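PDB 3D1N: POU domain, class 6, transcription factor 1, which binds DNA sequence-specifically as a POU-family transcription factor, probably preferring a variant of the octamer motif. Local coordinates for residues E5-F9 against K61-E65; F9-K14 against I44-L50; Q26-A30 against E84-G88. The protein carries 2 engineered substitutions. All blocks are in the same frame, centred on the assembly; numbering follows the deposited sequence.

Interaction 1: residues E5-F9 against K61-E65; sequences EIREF and KPVLE
Both segments are helical: 5-9 belongs to the first helix, 4-18, of the four-helix POU-specific domain, and 61-65 to its long last helix, 54-73. Their short axes cross at 42°, with a closest approach of 11.5 Å. The CA atoms of Ile6 and Lys61, 6.9 Å apart, set the register. At this wide spacing, long side chains must fill the gap. With chi1 t and chi2 near -94°, Lys61 reaches across to the facing helix, passing Ile6 (CG2 to Lys61 CG 3.7 Å) and bringing Lys61 CE to 3.4 Å from Phe9 CB. Its CD lies over one face of the Phe9 ring, a CH-pi contact 4.1 Å from the centroid and 17° off the normal. Its NZ makes a long salt bridge to Glu5 OE2, 4.0 Å. Pro62 has no amide hydrogen, so the helix kinks there; the CA-to-CB bonds of Pro62 and Val63 point away from 5-9. Leu64, chi1 m and chi2 t, points back and packs its CB 3.5 Å from Phe9 CZ. Phe47 of helix 41-49 touches both side chains, tying this pair into the core. Glu65 sets its OE2 3.7 Å from Lys61 NZ, another long ion pair, within 61-65. Phe9, with chi1 t and chi2 94°, is the buried apolar centre of the contact. No hydrogen bond links the segments: packing on a buried ring holds them, while the Glu5-Lys61-Glu65 network adds loose electrostatic attraction, and lysine suits the boundary because its aliphatic part, through CD, lies over the ring while its ammonium reaches the acids.

Interaction 2: residues F9-K14 against I44-L50; sequences FAKNFK and ISRFEKL. Engineered in segment 44-50: Ser45 (natural residue Cys). With nucleotides of chain C.
This contact seats the recognition helix of the POU-specific helix-turn-helix, 41-49, against the domain's first helix, 4-18. The N-to-C directions of the short axes make 127°, and the axes approach to 8.8 Å; the CA atoms of Ala10 and Glu48, 5.1 Å apart, mark the register, and alanine's small side chain permits this closeness. Leu50 ends the helix in a Schellman motif, phi/psi 64/55, with its N bonded to Phe47 O at 2.8 Å, and its CD2 meets Ala10 CB at 3.5 Å. The aromatic layer has Phe9 CD2 3.9 Å from Phe47 CE1, edge to edge, and Phe13 CE2 4.2 Å from Ile44 CG2; all three phenylalanines have chi1 t. Glu48, chi1 m and chi2 t, is buried but satisfied by Gln24 and Arg17, and its OE1 lies 3.1 Å from Lys14 CE, with the charged Lys14 NZ 4.1 Å away, beyond a salt bridge. On the helix face turned from 9-14, the engineered Ser45 (natural Cys), chi1 t, donates a hydrogen bond from OG to OP2 of DA11 of chain C, 3.1 Å.

Interaction 3: residues Q26-A30 against E84-G88; sequences QVGQA and EFVGG
Segment 26-30 lies on helix 24-31, which leads into the recognition helix of the POU-specific helix-turn-helix, while 84-88 is the end of the weakly bonded helix 79-86 and the glycine turn after it, on the way to the homeodomain. The CA atoms of Ala30 and Val86 are nearest, 4.9 Å apart. Gln26, chi1 m and chi2 t, brings CG to 4.5 Å from Val86 CG1; its OE1 is taken by Thr23 N. Val27 turns away into the core, on Phe13. Gln29, chi1 t and chi2 m, bends its amide across so that NE2 lies 3.6 Å from Val86 CG1. Ala30 has its CB toward the partner, small enough for CB to approach Val86 O to 3.2 Å and CG1 to 3.9 Å. No hydrogen bond crosses, so this is slight surface packing, supplemented nearby by Phe85 edge-to-face on Trp67, whose side chain Ala30 also touches. Gly87 (58/-175) and Gly88 (89/31) have positive phi, suited to residues without a side chain; Gly87 O lies 3.3 Å from Gln29 OE1, two acceptors facing without a bond.

How the interactions relate
From the N terminus, helix 4-18 supplies the first partner of interactions 1 and 2, which share Phe9. Interaction 2 closes the loop from 9-14 to 44-50, and lies nested within the longer loop closed by interaction 1 at 61-65. Together they join helices 4-18, 41-49 and 54-73 of the POU-specific domain; the two contacts meet where Leu64 CD1 packs on Phe47 CE1, 3.3 Å apart. Interaction 3 starts within both loops, at 26-30, and ends beyond them, so it crosses each; it attaches helix 79-86 to the domain. It meets interaction 2 where Ile44 packs against Val27 and Gly28, but does not touch interaction 1.

Interaction 1: residues E5-F9 against K61-E65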
loop_
_atom_site.group_PDB
_atom_site.type_symbol
_atom_site.label_atom_id
_atom_site.label_comp_id
_atom_site.label_asym_id
_atom_site.label_seq_id
_atom_site.Cartn_x
_atom_site.Cartn_y
_atom_site.Cartn_z
ATOM N N GLU K 5 -11.437 6.805 -27.148
ATOM C CA GLU K 5 -11.276 8.240 -26.954
ATOM C C GLU K 5 -11.517 8.648 -25.505
ATOM O O GLU K 5 -10.987 9.656 -25.041
ATOM C CB GLU K 5 -12.232 9.004 -27.868
ATOM C CG GLU K 5 -11.586 9.580 -29.113
ATOM C CD GLU K 5 -11.287 11.061 -28.973
ATOM O OE1 GLU K 5 -10.297 11.530 -29.579
ATOM O OE2 GLU K 5 -12.045 11.753 -28.257
ATOM N N ILE K 6 -12.326 7.866 -24.797
ATOM C CA ILE K 6 -12.602 8.145 -23.395
ATOM C C ILE K 6 -12.112 7.021 -22.483
ATOM O O ILE K 6 -12.070 7.175 -21.265
ATOM C CB ILE K 6 -14.100 8.432 -23.145
ATOM C CG1 ILE K 6 -14.965 7.250 -23.590
ATOM C CG2 ILE K 6 -14.526 9.694 -23.872
ATOM C CD1 ILE K 6 -16.458 7.524 -23.507
ATOM N N ARG K 7 -11.732 5.895 -23.074
ATOM C CA ARG K 7 -11.197 4.781 -22.299
ATOM C C ARG K 7 -9.710 4.986 -22.026
ATOM O O ARG K 7 -9.168 4.491 -21.034
ATOM C CB ARG K 7 -11.426 3.457 -23.026
ATOM C CG ARG K 7 -10.746 2.268 -22.369
ATOM C CD ARG K 7 -11.102 0.972 -23.076
ATOM N NE ARG K 7 -12.458 0.522 -22.760
ATOM C CZ ARG K 7 -13.548 0.884 -23.432
ATOM N NH1 ARG K 7 -13.453 1.712 -24.468
ATOM N NH2 ARG K 7 -14.737 0.418 -23.067
ATOM N N GLU K 8 -9.053 5.726 -22.912
ATOM C CA GLU K 8 -7.634 5.975 -22.752
ATOM C C GLU K 8 -7.410 7.245 -21.949
ATOM O O GLU K 8 -6.415 7.357 -21.232
ATOM C CB GLU K 8 -6.930 6.053 -24.106
ATOM C CG GLU K 8 -5.435 5.787 -24.025
ATOM C CD GLU K 8 -5.115 4.407 -23.465
ATOM O OE1 GLU K 8 -4.013 4.233 -22.898
ATOM O OE2 GLU K 8 -5.965 3.498 -23.590
ATOM N N PHE K 9 -8.330 8.200 -22.070
ATOM C CA PHE K 9 -8.289 9.390 -21.227
ATOM C C PHE K 9 -8.576 8.950 -19.810
ATOM O O PHE K 9 -8.159 9.593 -18.849
ATOM C CB PHE K 9 -9.323 10.418 -21.657
ATOM C CG PHE K 9 -9.365 11.648 -20.784
ATOM C CD1 PHE K 9 -8.637 12.775 -21.113
ATOM C CD2 PHE K 9 -10.151 11.688 -19.645
ATOM C CE1 PHE K 9 -8.683 13.908 -20.320
ATOM C CE2 PHE K 9 -10.197 12.826 -18.847
ATOM C CZ PHE K 9 -9.462 13.936 -19.190
ATOM N N LYS K 61 -15.747 13.884 -19.396
ATOM C CA LYS K 61 -14.431 13.837 -20.037
ATOM C C LYS K 61 -13.856 15.211 -20.405
ATOM O O LYS K 61 -12.687 15.481 -20.144
ATOM C CB LYS K 61 -14.490 12.915 -21.263
ATOM C CG LYS K 61 -13.175 12.281 -21.680
ATOM C CD LYS K 61 -12.476 13.102 -22.747
ATOM C CE LYS K 61 -11.528 12.240 -23.569
ATOM N NZ LYS K 61 -10.852 13.007 -24.654
ATOM N N PRO K 62 -14.679 16.080 -21.011
ATOM C CA PRO K 62 -14.257 17.433 -21.399
ATOM C C PRO K 62 -13.827 18.305 -20.225
ATOM O O PRO K 62 -12.698 18.800 -20.211
ATOM C CB PRO K 62 -15.521 18.022 -22.034
ATOM C CG PRO K 62 -16.293 16.837 -22.515
ATOM C CD PRO K 62 -16.030 15.761 -21.510
ATOM N N VAL K 63 -14.722 18.504 -19.263
ATOM C CA VAL K 63 -14.429 19.364 -18.119
ATOM C C VAL K 63 -13.220 18.847 -17.333
ATOM O O VAL K 63 -12.559 19.597 -16.611
ATOM C CB VAL K 63 -15.668 19.540 -17.199
ATOM C CG1 VAL K 63 -16.286 18.188 -16.844
ATOM C CG2 VAL K 63 -15.312 20.341 -15.946
ATOM N N LEU K 64 -12.925 17.561 -17.488
ATOM C CA LEU K 64 -11.729 16.998 -16.886
ATOM C C LEU K 64 -10.478 17.611 -17.494
ATOM O O LEU K 64 -9.732 18.301 -16.805
ATOM C CB LEU K 64 -11.712 15.481 -17.020
ATOM C CG LEU K 64 -12.596 14.852 -15.943
ATOM C CD1 LEU K 64 -12.240 13.396 -15.732
ATOM C CD2 LEU K 64 -12.457 15.633 -14.634
ATOM N N GLU K 65 -10.263 17.367 -18.783
ATOM C CA GLU K 65 -9.137 17.956 -19.503
ATOM C C GLU K 65 -9.003 19.462 -19.298
ATOM O O GLU K 65 -7.891 19.985 -19.200
ATOM C CB GLU K 65 -9.224 17.641 -20.994
ATOM C CG GLU K 65 -8.169 16.664 -21.458
ATOM C CD GLU K 65 -8.552 15.958 -22.740
ATOM O OE1 GLU K 65 -7.747 15.134 -23.231
ATOM O OE2 GLU K 65 -9.661 16.225 -23.252
#

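Interaction 2: residues F9-K14 against I44-L50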
loop_
_atom_site.group_PDB
_atom_site.type_symbol
_atom_site.label_atom_id
_atom_site.label_comp_id
_atom_site.label_asym_id
_atom_site.label_seq_id
_atom_site.Cartn_x
_atom_site.Cartn_y
_atom_site.Cartn_z
ATOM N N PHE K 9 -8.330 8.200 -22.070
ATOM C CA PHE K 9 -8.289 9.390 -21.227
ATOM C C PHE K 9 -8.576 8.950 -19.810
ATOM O O PHE K 9 -8.159 9.593 -18.849
ATOM C CB PHE K 9 -9.323 10.418 -21.657
ATOM C CG PHE K 9 -9.365 11.648 -20.784
ATOM C CD1 PHE K 9 -8.637 12.775 -21.113
ATOM C CD2 PHE K 9 -10.151 11.688 -19.645
ATOM C CE1 PHE K 9 -8.683 13.908 -20.320
ATOM C CE2 PHE K 9 -10.197 12.826 -18.847
ATOM C CZ PHE K 9 -9.462 13.936 -19.190
ATOM N N ALA K 10 -9.305 7.847 -19.687
ATOM C CA ALA K 10 -9.499 7.221 -18.393
ATOM C C ALA K 10 -8.133 6.841 -17.841
ATOM O O ALA K 10 -7.597 7.510 -16.950
ATOM C CB ALA K 10 -10.378 5.990 -18.526
ATOM N N LYS K 11 -7.570 5.775 -18.404
ATOM C CA LYS K 11 -6.270 5.254 -17.993
ATOM C C LYS K 11 -5.250 6.354 -17.713
ATOM O O LYS K 11 -4.705 6.439 -16.610
ATOM C CB LYS K 11 -5.739 4.275 -19.043
ATOM C CG LYS K 11 -6.277 2.859 -18.864
ATOM C CD LYS K 11 -7.718 2.871 -18.344
ATOM C CE LYS K 11 -8.043 1.611 -17.541
ATOM N NZ LYS K 11 -9.334 1.726 -16.790
ATOM N N ASN K 12 -5.017 7.207 -18.704
ATOM C CA ASN K 12 -4.002 8.246 -18.584
ATOM C C ASN K 12 -4.312 9.313 -17.545
ATOM O O ASN K 12 -3.406 9.808 -16.874
ATOM C CB ASN K 12 -3.706 8.882 -19.942
ATOM C CG ASN K 12 -2.915 7.959 -20.849
ATOM O OD1 ASN K 12 -1.797 8.277 -21.247
ATOM N ND2 ASN K 12 -3.485 6.796 -21.160
ATOM N N PHE K 13 -5.584 9.663 -17.403
ATOM C CA PHE K 13 -5.960 10.666 -16.414
ATOM C C PHE K 13 -5.521 10.253 -15.016
ATOM O O PHE K 13 -4.957 11.059 -14.275
ATOM C CB PHE K 13 -7.465 10.917 -16.409
ATOM C CG PHE K 13 -7.907 11.851 -15.321
ATOM C CD1 PHE K 13 -7.942 13.217 -15.540
ATOM C CD2 PHE K 13 -8.272 11.365 -14.073
ATOM C CE1 PHE K 13 -8.344 14.083 -14.541
ATOM C CE2 PHE K 13 -8.672 12.225 -13.070
ATOM C CZ PHE K 13 -8.710 13.588 -13.305
ATOM N N LYS K 14 -5.802 9.004 -14.658
ATOM C CA LYS K 14 -5.434 8.489 -13.346
ATOM C C LYS K 14 -3.955 8.720 -13.086
ATOM O O LYS K 14 -3.588 9.355 -12.093
ATOM C CB LYS K 14 -5.761 6.996 -13.225
ATOM C CG LYS K 14 -4.822 6.243 -12.285
ATOM C CD LYS K 14 -5.391 4.902 -11.824
ATOM C CE LYS K 14 -6.061 5.014 -10.454
ATOM N NZ LYS K 14 -6.174 3.694 -9.763
ATOM N N ILE K 44 -14.757 10.940 -9.265
ATOM C CA ILE K 44 -13.407 10.730 -9.780
ATOM C C ILE K 44 -13.040 9.256 -9.835
ATOM O O ILE K 44 -12.571 8.754 -10.862
ATOM C CB ILE K 44 -12.376 11.434 -8.903
ATOM C CG1 ILE K 44 -12.940 12.761 -8.381
ATOM C CG2 ILE K 44 -11.070 11.610 -9.668
ATOM C CD1 ILE K 44 -13.045 13.857 -9.423
ATOM N N SER K 45 -13.251 8.568 -8.718
ATOM C CA SER K 45 -13.029 7.134 -8.672
ATOM C C SER K 45 -13.756 6.417 -9.817
ATOM O O SER K 45 -13.100 5.840 -10.698
ATOM C CB SER K 45 -13.460 6.566 -7.325
ATOM O OG SER K 45 -13.323 5.156 -7.338
ATOM N N ARG K 46 -15.099 6.480 -9.800
ATOM C CA ARG K 46 -15.960 5.847 -10.813
ATOM C C ARG K 46 -15.478 6.185 -12.211
ATOM O O ARG K 46 -15.342 5.304 -13.060
ATOM C CB ARG K 46 -17.422 6.306 -10.699
ATOM C CG ARG K 46 -18.039 6.273 -9.314
ATOM C CD ARG K 46 -18.744 4.975 -9.027
ATOM N NE ARG K 46 -20.029 4.884 -9.707
ATOM C CZ ARG K 46 -20.886 3.877 -9.550
ATOM N NH1 ARG K 46 -20.594 2.872 -8.730
ATOM N NH2 ARG K 46 -22.034 3.874 -10.214
ATOM N N PHE K 47 -15.233 7.472 -12.447
ATOM C CA PHE K 47 -14.746 7.916 -13.741
ATOM C C PHE K 47 -13.528 7.111 -14.172
ATOM O O PHE K 47 -13.535 6.438 -15.210
ATOM C CB PHE K 47 -14.366 9.392 -13.703
ATOM C CG PHE K 47 -14.013 9.945 -15.058
ATOM C CD1 PHE K 47 -12.726 9.817 -15.566
ATOM C CD2 PHE K 47 -14.980 10.571 -15.841
ATOM C CE1 PHE K 47 -12.404 10.316 -16.821
ATOM C CE2 PHE K 47 -14.666 11.072 -17.094
ATOM C CZ PHE K 47 -13.375 10.943 -17.586
ATOM N N GLU K 48 -12.481 7.206 -13.357
ATOM C CA GLU K 48 -11.225 6.525 -13.605
ATOM C C GLU K 48 -11.444 5.069 -13.941
ATOM O O GLU K 48 -10.972 4.579 -14.968
ATOM C CB GLU K 48 -10.356 6.614 -12.364
ATOM C CG GLU K 48 -9.862 8.005 -12.069
ATOM C CD GLU K 48 -8.708 7.993 -11.097
ATOM O OE1 GLU K 48 -8.517 6.956 -10.423
ATOM O OE2 GLU K 48 -7.992 9.015 -11.014
ATOM N N LYS K 49 -12.162 4.383 -13.058
ATOM C CA LYS K 49 -12.407 2.953 -13.197
ATOM C C LYS K 49 -13.405 2.639 -14.303
ATOM O O LYS K 49 -13.654 1.468 -14.607
ATOM C CB LYS K 49 -12.900 2.374 -11.874
ATOM C CG LYS K 49 -11.801 2.152 -10.845
ATOM C CD LYS K 49 -10.913 0.975 -11.222
ATOM C CE LYS K 49 -10.721 0.037 -10.030
ATOM N NZ LYS K 49 -11.975 -0.712 -9.676
ATOM N N LEU K 50 -13.965 3.691 -14.901
ATOM C CA LEU K 50 -14.977 3.565 -15.955
ATOM C C LEU K 50 -16.256 2.910 -15.446
ATOM O O LEU K 50 -16.698 1.896 -15.982
ATOM C CB LEU K 50 -14.436 2.781 -17.156
ATOM C CG LEU K 50 -13.254 3.400 -17.904
ATOM C CD1 LEU K 50 -12.728 2.449 -18.977
ATOM C CD2 LEU K 50 -13.641 4.750 -18.504
ATOM P P DA C 11 -9.906 3.411 -7.310
ATOM O OP1 DA C 11 -9.457 2.399 -8.300
ATOM O OP2 DA C 11 -10.232 4.779 -7.772
ATOM O "O5'" DA C 11 -11.082 2.723 -6.471
ATOM C "C5'" DA C 11 -10.885 1.335 -6.172
ATOM C "C4'" DA C 11 -12.007 0.730 -5.337
ATOM O "O4'" DA C 11 -12.352 1.635 -4.266
ATOM C "C3'" DA C 11 -13.301 0.449 -6.089
ATOM O "O3'" DA C 11 -13.552 -0.944 -6.058
ATOM C "C2'" DA C 11 -14.366 1.267 -5.352
ATOM C "C1'" DA C 11 -13.729 1.589 -4.007
ATOM N N9 DA C 11 -14.016 2.895 -3.417
ATOM C C8 DA C 11 -13.663 4.145 -3.890
ATOM N N7 DA C 11 -14.047 5.139 -3.096
ATOM C C5 DA C 11 -14.684 4.491 -2.036
ATOM C C6 DA C 11 -15.315 4.963 -0.861
ATOM N N6 DA C 11 -15.402 6.257 -0.542
ATOM N N1 DA C 11 -15.849 4.051 -0.018
ATOM C C2 DA C 11 -15.743 2.755 -0.347
ATOM N N3 DA C 11 -15.176 2.183 -1.415
ATOM C C4 DA C 11 -14.664 3.115 -2.221
#

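Interaction 3: residues Q26-A30 against E84-G88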
loop_
_atom_site.group_PDB
_atom_site.type_symbol
_atom_site.label_atom_id
_atom_site.label_comp_id
_atom_site.label_asym_id
_atom_site.label_seq_id
_atom_site.Cartn_x
_atom_site.Cartn_y
_atom_site.Cartn_z
ATOM N N GLN K 26 -8.827 15.204 -3.911
ATOM C CA GLN K 26 -8.382 16.581 -4.101
ATOM C C GLN K 26 -8.949 17.122 -5.398
ATOM O O GLN K 26 -9.545 18.196 -5.424
ATOM C CB GLN K 26 -6.860 16.660 -4.149
ATOM C CG GLN K 26 -6.218 16.867 -2.797
ATOM C CD GLN K 26 -4.715 16.705 -2.843
ATOM O OE1 GLN K 26 -4.186 15.774 -3.470
ATOM N NE2 GLN K 26 -4.014 17.609 -2.168
ATOM N N VAL K 27 -8.735 16.366 -6.470
ATOM C CA VAL K 27 -9.272 16.688 -7.783
ATOM C C VAL K 27 -10.680 17.247 -7.649
ATOM O O VAL K 27 -10.897 18.449 -7.788
ATOM C CB VAL K 27 -9.313 15.438 -8.692
ATOM C CG1 VAL K 27 -9.711 15.816 -10.107
ATOM C CG2 VAL K 27 -7.969 14.735 -8.697
ATOM N N GLY K 28 -11.631 16.365 -7.362
ATOM C CA GLY K 28 -13.024 16.750 -7.251
ATOM C C GLY K 28 -13.244 17.873 -6.256
ATOM O O GLY K 28 -14.068 18.759 -6.477
ATOM N N GLN K 29 -12.501 17.838 -5.158
ATOM C CA GLN K 29 -12.659 18.826 -4.098
ATOM C C GLN K 29 -12.292 20.237 -4.564
ATOM O O GLN K 29 -12.920 21.221 -4.165
ATOM C CB GLN K 29 -11.843 18.416 -2.866
ATOM C CG GLN K 29 -11.454 19.555 -1.935
ATOM C CD GLN K 29 -10.166 20.242 -2.361
ATOM O OE1 GLN K 29 -10.027 21.462 -2.226
ATOM N NE2 GLN K 29 -9.217 19.458 -2.887
ATOM N N ALA K 30 -11.274 20.330 -5.412
ATOM C CA ALA K 30 -10.846 21.613 -5.950
ATOM C C ALA K 30 -11.675 21.978 -7.172
ATOM O O ALA K 30 -12.212 23.080 -7.262
ATOM C CB ALA K 30 -9.376 21.569 -6.309
ATOM N N GLU K 84 -2.125 25.741 -5.232
ATOM C CA GLU K 84 -3.154 26.755 -5.097
ATOM C C GLU K 84 -4.138 26.666 -6.262
ATOM O O GLU K 84 -5.196 27.303 -6.251
ATOM C CB GLU K 84 -2.536 28.146 -4.959
ATOM C CG GLU K 84 -3.250 29.027 -3.944
ATOM C CD GLU K 84 -3.437 28.353 -2.582
ATOM O OE1 GLU K 84 -3.045 27.176 -2.414
ATOM O OE2 GLU K 84 -3.984 29.007 -1.670
ATOM N N PHE K 85 -3.780 25.859 -7.259
ATOM C CA PHE K 85 -4.722 25.425 -8.286
ATOM C C PHE K 85 -5.767 24.560 -7.585
ATOM O O PHE K 85 -6.932 24.525 -7.981
ATOM C CB PHE K 85 -4.004 24.611 -9.374
ATOM C CG PHE K 85 -4.773 24.498 -10.670
ATOM C CD1 PHE K 85 -4.339 25.160 -11.808
ATOM C CD2 PHE K 85 -5.921 23.727 -10.755
ATOM C CE1 PHE K 85 -5.040 25.061 -13.004
ATOM C CE2 PHE K 85 -6.625 23.624 -11.948
ATOM C CZ PHE K 85 -6.182 24.292 -13.074
ATOM N N VAL K 86 -5.328 23.871 -6.531
ATOM C CA VAL K 86 -6.201 23.036 -5.710
ATOM C C VAL K 86 -6.858 23.851 -4.599
ATOM O O VAL K 86 -8.072 23.791 -4.409
ATOM C CB VAL K 86 -5.428 21.857 -5.086
ATOM C CG1 VAL K 86 -6.265 21.186 -4.005
ATOM C CG2 VAL K 86 -5.016 20.857 -6.162
ATOM N N GLY K 87 -6.051 24.608 -3.867
ATOM C CA GLY K 87 -6.568 25.496 -2.843
ATOM C C GLY K 87 -7.376 24.784 -1.778
ATOM O O GLY K 87 -7.480 23.559 -1.777
ATOM N N GLY K 88 -7.955 25.561 -0.870
ATOM C CA GLY K 88 -8.684 25.008 0.256
ATOM C C GLY K 88 -7.786 24.750 1.455
ATOM O O GLY K 88 -8.033 23.825 2.230
#